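Local coordinates for transglutaminase-like domain-containing protein (Streptococcus suis, PDB 4XZ7) that acts as a transglutaminase with antiphagocytic properties, probably joining glutamine side chains to primary amines through its transglutaminase-like domain, at residues Gln136-Ala140 with Ala141-Thr145; Asp196-His199 with Lys200-Ser204. All coordinates share one frame; numbering follows the deposited sequence.

Contact 1 comes first along the chain, where helix 132-140 gives way to strand 143-144 in the N-terminal part of the protein; contact 2 lies wholly within helix 188-205, in the part that carries the transglutaminase-like domain. They share no helix or sheet. Strands 149-152 and 157-167 and then helix 170-181 lie between them in sequence, their centres are about 51 Å apart, and they sit on opposite sides of the chain's centre. The dimer gives an indirect connection: Ala141 packs on Arg273 of the second subunit, a residue of helix 264-277, whose counterpart in the same chain touches Ile198 of contact 2. The N-terminal part of one subunit thus meets the transglutaminase-like part of the other.

Contact 1: Gln136-Ala140 with Ala141-Thr145; sequences QLLNA and AGLGT
The flat carbonyl group of Leu138 takes a backbone N-H on each face, Ala141 N on one and Leu143 N on the other. The Leu143 N to Leu138 O bond, 2.9 Å, is the straighter, with 162° at its hydrogen, and its donor stands above the carbonyl plane. Ala141 N reaches Leu138 O at 2.8 Å, steeper still to that plane, and also makes a weak bond to Leu137 O. One residue further along, Gly142 N stands high over the plane of the Asn139 carbonyl and binds Asn139 O at 2.9 Å. The amide of Asn139 is tied in through its oxygen: a water donates to OD1 and also to Leu143 O, the latter at 2.7 Å, while Lys168 supplies a further hydrogen bond to OD1.

The apolar side belongs to Leu138. Its CD2 meets Leu143 CD1 at 4.1 Å, the two side chains crossing at about a right angle. The other branch, CD1, lies 3.9 Å from Thr145 CG2. A chi1 of -157° carries Thr145 OG1 away from its own N, toward the hydrogen bond with Thr164 O, and turns the methyl to Leu138. Val165 on strand 157-167 adjoins both Leu138 and Thr145, and Leu375 of the second subunit packs on Leu138, so this leucine is buried between its own sheet and the dimer partner.

Gly142, with phi +78°, lets the chain swing out of the helix without a side chain at the bend. Together with the pairs Leu143 N to Leu138 O and Gly142 N to Asn139 O, it makes a Schellman motif with Gly142 as C-prime residue, ending helix 132-140 and sending the chain into strand 143-144, which pairs antiparallel with strand 157-167.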
loop_
_atom_site.group_PDB
_atom_site.type_symbol
_atom_site.label_atom_id
_atom_site.label_comp_id
_atom_site.label_asym_id
_atom_site.label_seq_id
_atom_site.Cartn_x
_atom_site.Cartn_y
_atom_site.Cartn_z
ATOM N N GLN B 136 15.692 -6.099 -22.078
ATOM C CA GLN B 136 15.231 -4.872 -22.692
ATOM C C GLN B 136 13.785 -5.056 -23.187
ATOM O O GLN B 136 12.951 -4.159 -23.017
ATOM C CB GLN B 136 16.157 -4.461 -23.839
ATOM C CG GLN B 136 15.995 -3.029 -24.288
ATOM C CD GLN B 136 16.494 -2.032 -23.266
ATOM O OE1 GLN B 136 17.708 -1.833 -23.116
ATOM N NE2 GLN B 136 15.571 -1.378 -22.576
ATOM N N LEU B 137 13.489 -6.214 -23.775
ATOM C CA LEU B 137 12.130 -6.470 -24.233
ATOM C C LEU B 137 11.136 -6.606 -23.055
ATOM O O LEU B 137 9.970 -6.165 -23.141
ATOM C CB LEU B 137 12.101 -7.726 -25.112
ATOM C CG LEU B 137 12.749 -7.571 -26.489
ATOM C CD1 LEU B 137 12.892 -8.938 -27.164
ATOM C CD2 LEU B 137 11.907 -6.644 -27.355
ATOM N N LEU B 138 11.599 -7.209 -21.961
ATOM C CA LEU B 138 10.753 -7.314 -20.772
ATOM C C LEU B 138 10.407 -5.909 -20.297
ATOM O O LEU B 138 9.227 -5.591 -20.068
ATOM C CB LEU B 138 11.439 -8.110 -19.661
ATOM C CG LEU B 138 11.464 -9.627 -19.823
ATOM C CD1 LEU B 138 12.384 -10.237 -18.773
ATOM C CD2 LEU B 138 10.056 -10.254 -19.733
ATOM N N ASN B 139 11.438 -5.070 -20.188
ATOM C CA ASN B 139 11.253 -3.665 -19.810
ATOM C C ASN B 139 10.284 -2.950 -20.752
ATOM O O ASN B 139 9.507 -2.087 -20.330
ATOM C CB ASN B 139 12.594 -2.919 -19.797
ATOM C CG ASN B 139 12.467 -1.514 -19.223
ATOM O OD1 ASN B 139 12.199 -1.339 -18.040
ATOM N ND2 ASN B 139 12.662 -0.517 -20.058
ATOM N N ALA B 140 10.353 -3.314 -22.030
ATOM C CA ALA B 140 9.481 -2.747 -23.044
ATOM C C ALA B 140 8.047 -3.225 -22.871
ATOM O O ALA B 140 7.141 -2.671 -23.478
ATOM C CB ALA B 140 9.986 -3.103 -24.457
ATOM N N ALA B 141 7.839 -4.285 -22.092
ATOM C CA ALA B 141 6.466 -4.673 -21.737
ATOM C C ALA B 141 6.125 -4.275 -20.304
ATOM O O ALA B 141 5.084 -4.660 -19.774
ATOM C CB ALA B 141 6.261 -6.181 -21.924
ATOM N N GLY B 142 7.016 -3.516 -19.670
ATOM C CA GLY B 142 6.803 -3.086 -18.294
ATOM C C GLY B 142 7.088 -4.132 -17.231
ATOM O O GLY B 142 6.694 -3.977 -16.069
ATOM N N LEU B 143 7.793 -5.190 -17.624
ATOM C CA LEU B 143 8.072 -6.310 -16.730
ATOM C C LEU B 143 9.528 -6.322 -16.288
ATOM O O LEU B 143 10.390 -5.724 -16.942
ATOM C CB LEU B 143 7.748 -7.635 -17.411
ATOM C CG LEU B 143 6.335 -7.833 -17.959
ATOM C CD1 LEU B 143 6.251 -9.069 -18.881
ATOM C CD2 LEU B 143 5.319 -7.942 -16.800
ATOM N N GLY B 144 9.793 -7.019 -15.186
ATOM C CA GLY B 144 11.146 -7.294 -14.725
ATOM C C GLY B 144 11.245 -8.724 -14.236
ATOM O O GLY B 144 10.241 -9.438 -14.141
ATOM N N THR B 145 12.461 -9.155 -13.914
ATOM C CA THR B 145 12.714 -10.542 -13.517
ATOM C C THR B 145 14.091 -10.530 -12.896
ATOM O O THR B 145 14.921 -9.692 -13.253
ATOM C CB THR B 145 12.647 -11.530 -14.711
ATOM O OG1 THR B 145 12.378 -12.853 -14.242
ATOM C CG2 THR B 145 13.961 -11.550 -15.458
HETATM O O HOH W 1 12.505 -4.123 -16.718
#

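Contact 2: Asp196-His199 with Lys200-Ser204; sequences DLIH and KLIES
His199 and Glu203, one helical turn apart, meet with ring and carboxylate planes 76° from each other, so the carboxylate stands steeply to the ring instead of stacking on it. Glu203 OE2 comes to the ring's edge, near its plane, 2.9 Å from His199 ND1. The donated bond is weak, because the N-H...O angle is only 127°. His199 CG swings away from the backbone N (chi1 -155°), while the Glu203 chain runs out straight beyond CG, which brings OE2 to the ND1 edge of the ring. Glu203 CG also passes 3.5 Å from His199 O.

Asp196 and Lys200 make a looser pair. The lysine chain is extended beyond CG and its last carbons run slantwise past the carboxylate, with CE 3.5 Å from Asp196 OD2. Its NZ is 3.6 Å from that same oxygen, a long salt bridge; Lys380 adds a second, weak ion pair at Asp196 OD1.

The branch point of Leu201, CG, lies 3.4 Å from the carbonyl oxygen Leu197 O, and in an apolar contact Ile202 CD1 approaches Ile198 CG2 at 4.4 Å. The regular i to i+4 backbone bonds of the alpha-helix run from Lys200 N to Asp196 O through Glu203 N to His199 O. Lys200 O accepts twice, from Ser204 N and from the Ser204 hydroxyl, on opposite faces of its plane.

The side of helix 188-205 that faces the domain packs against three others. Ile198 packs on Ala274 and Met277 of helix 264-277, Leu197 on Thr257 and Glu258 of helix 255-259, and Leu201 and Ile202 on Phe220 of helix 213-227.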
loop_
_atom_site.group_PDB
_atom_site.type_symbol
_atom_site.label_atom_id
_atom_site.label_comp_id
_atom_site.label_asym_id
_atom_site.label_seq_id
_atom_site.Cartn_x
_atom_site.Cartn_y
_atom_site.Cartn_z
ATOM N N ASP B 196 3.489 2.626 27.064
ATOM C CA ASP B 196 4.732 2.698 27.820
ATOM C C ASP B 196 5.616 3.818 27.293
ATOM O O ASP B 196 6.172 4.587 28.076
ATOM C CB ASP B 196 5.493 1.374 27.788
ATOM C CG ASP B 196 6.624 1.342 28.805
ATOM O OD1 ASP B 196 6.329 1.271 30.027
ATOM O OD2 ASP B 196 7.798 1.407 28.380
ATOM N N LEU B 197 5.748 3.903 25.972
ATOM C CA LEU B 197 6.469 5.014 25.342
ATOM C C LEU B 197 5.955 6.391 25.795
ATOM O O LEU B 197 6.742 7.316 26.041
ATOM C CB LEU B 197 6.375 4.891 23.825
ATOM C CG LEU B 197 7.559 4.314 23.043
ATOM C CD1 LEU B 197 8.493 3.531 23.904
ATOM C CD2 LEU B 197 7.053 3.445 21.889
ATOM N N ILE B 198 4.636 6.518 25.922
ATOM C CA ILE B 198 4.032 7.763 26.386
ATOM C C ILE B 198 4.394 8.035 27.834
ATOM O O ILE B 198 4.752 9.163 28.187
ATOM C CB ILE B 198 2.505 7.727 26.244
ATOM C CG1 ILE B 198 2.131 7.641 24.764
ATOM C CG2 ILE B 198 1.883 8.951 26.861
ATOM C CD1 ILE B 198 0.692 7.328 24.555
ATOM N N HIS B 199 4.293 6.995 28.665
ATOM C CA HIS B 199 4.688 7.075 30.069
ATOM C C HIS B 199 6.117 7.599 30.184
ATOM O O HIS B 199 6.405 8.491 30.990
ATOM C CB HIS B 199 4.569 5.702 30.742
ATOM C CG HIS B 199 4.371 5.763 32.227
ATOM N ND1 HIS B 199 5.333 6.243 33.090
ATOM C CD2 HIS B 199 3.327 5.384 33.002
ATOM C CE1 HIS B 199 4.887 6.170 34.331
ATOM N NE2 HIS B 199 3.674 5.650 34.306
ATOM N N LYS B 200 7.010 7.061 29.364
ATOM C CA LYS B 200 8.393 7.516 29.371
ATOM C C LYS B 200 8.512 8.974 28.932
ATOM O O LYS B 200 9.339 9.714 29.477
ATOM C CB LYS B 200 9.253 6.622 28.482
ATOM C CG LYS B 200 9.758 5.374 29.198
ATOM C CD LYS B 200 10.384 4.373 28.235
ATOM C CE LYS B 200 10.833 3.123 28.979
ATOM N NZ LYS B 200 11.366 2.091 28.048
ATOM N N LEU B 201 7.703 9.401 27.958
ATOM C CA LEU B 201 7.717 10.829 27.606
ATOM C C LEU B 201 7.288 11.666 28.816
ATOM O O LEU B 201 7.835 12.739 29.056
ATOM C CB LEU B 201 6.814 11.138 26.404
ATOM C CG LEU B 201 7.222 10.566 25.049
ATOM C CD1 LEU B 201 6.164 10.872 23.999
ATOM C CD2 LEU B 201 8.573 11.128 24.623
ATOM N N ILE B 202 6.318 11.160 29.576
ATOM C CA ILE B 202 5.802 11.862 30.741
ATOM C C ILE B 202 6.884 11.991 31.804
ATOM O O ILE B 202 7.071 13.064 32.386
ATOM C CB ILE B 202 4.577 11.147 31.345
ATOM C CG1 ILE B 202 3.386 11.264 30.406
ATOM C CG2 ILE B 202 4.225 11.743 32.695
ATOM C CD1 ILE B 202 2.123 10.642 30.934
ATOM N N GLU B 203 7.590 10.891 32.040
ATOM C CA GLU B 203 8.721 10.871 32.958
ATOM C C GLU B 203 9.762 11.891 32.514
ATOM O O GLU B 203 10.197 12.733 33.299
ATOM C CB GLU B 203 9.352 9.472 33.033
ATOM C CG GLU B 203 8.498 8.419 33.742
ATOM C CD GLU B 203 8.982 6.983 33.504
ATOM O OE1 GLU B 203 10.163 6.782 33.133
ATOM O OE2 GLU B 203 8.168 6.050 33.682
ATOM N N SER B 204 10.151 11.822 31.248
ATOM C CA SER B 204 11.235 12.665 30.756
ATOM C C SER B 204 10.855 14.141 30.823
ATOM O O SER B 204 11.693 14.992 31.123
ATOM C CB SER B 204 11.618 12.267 29.343
ATOM O OG SER B 204 12.095 10.938 29.323
#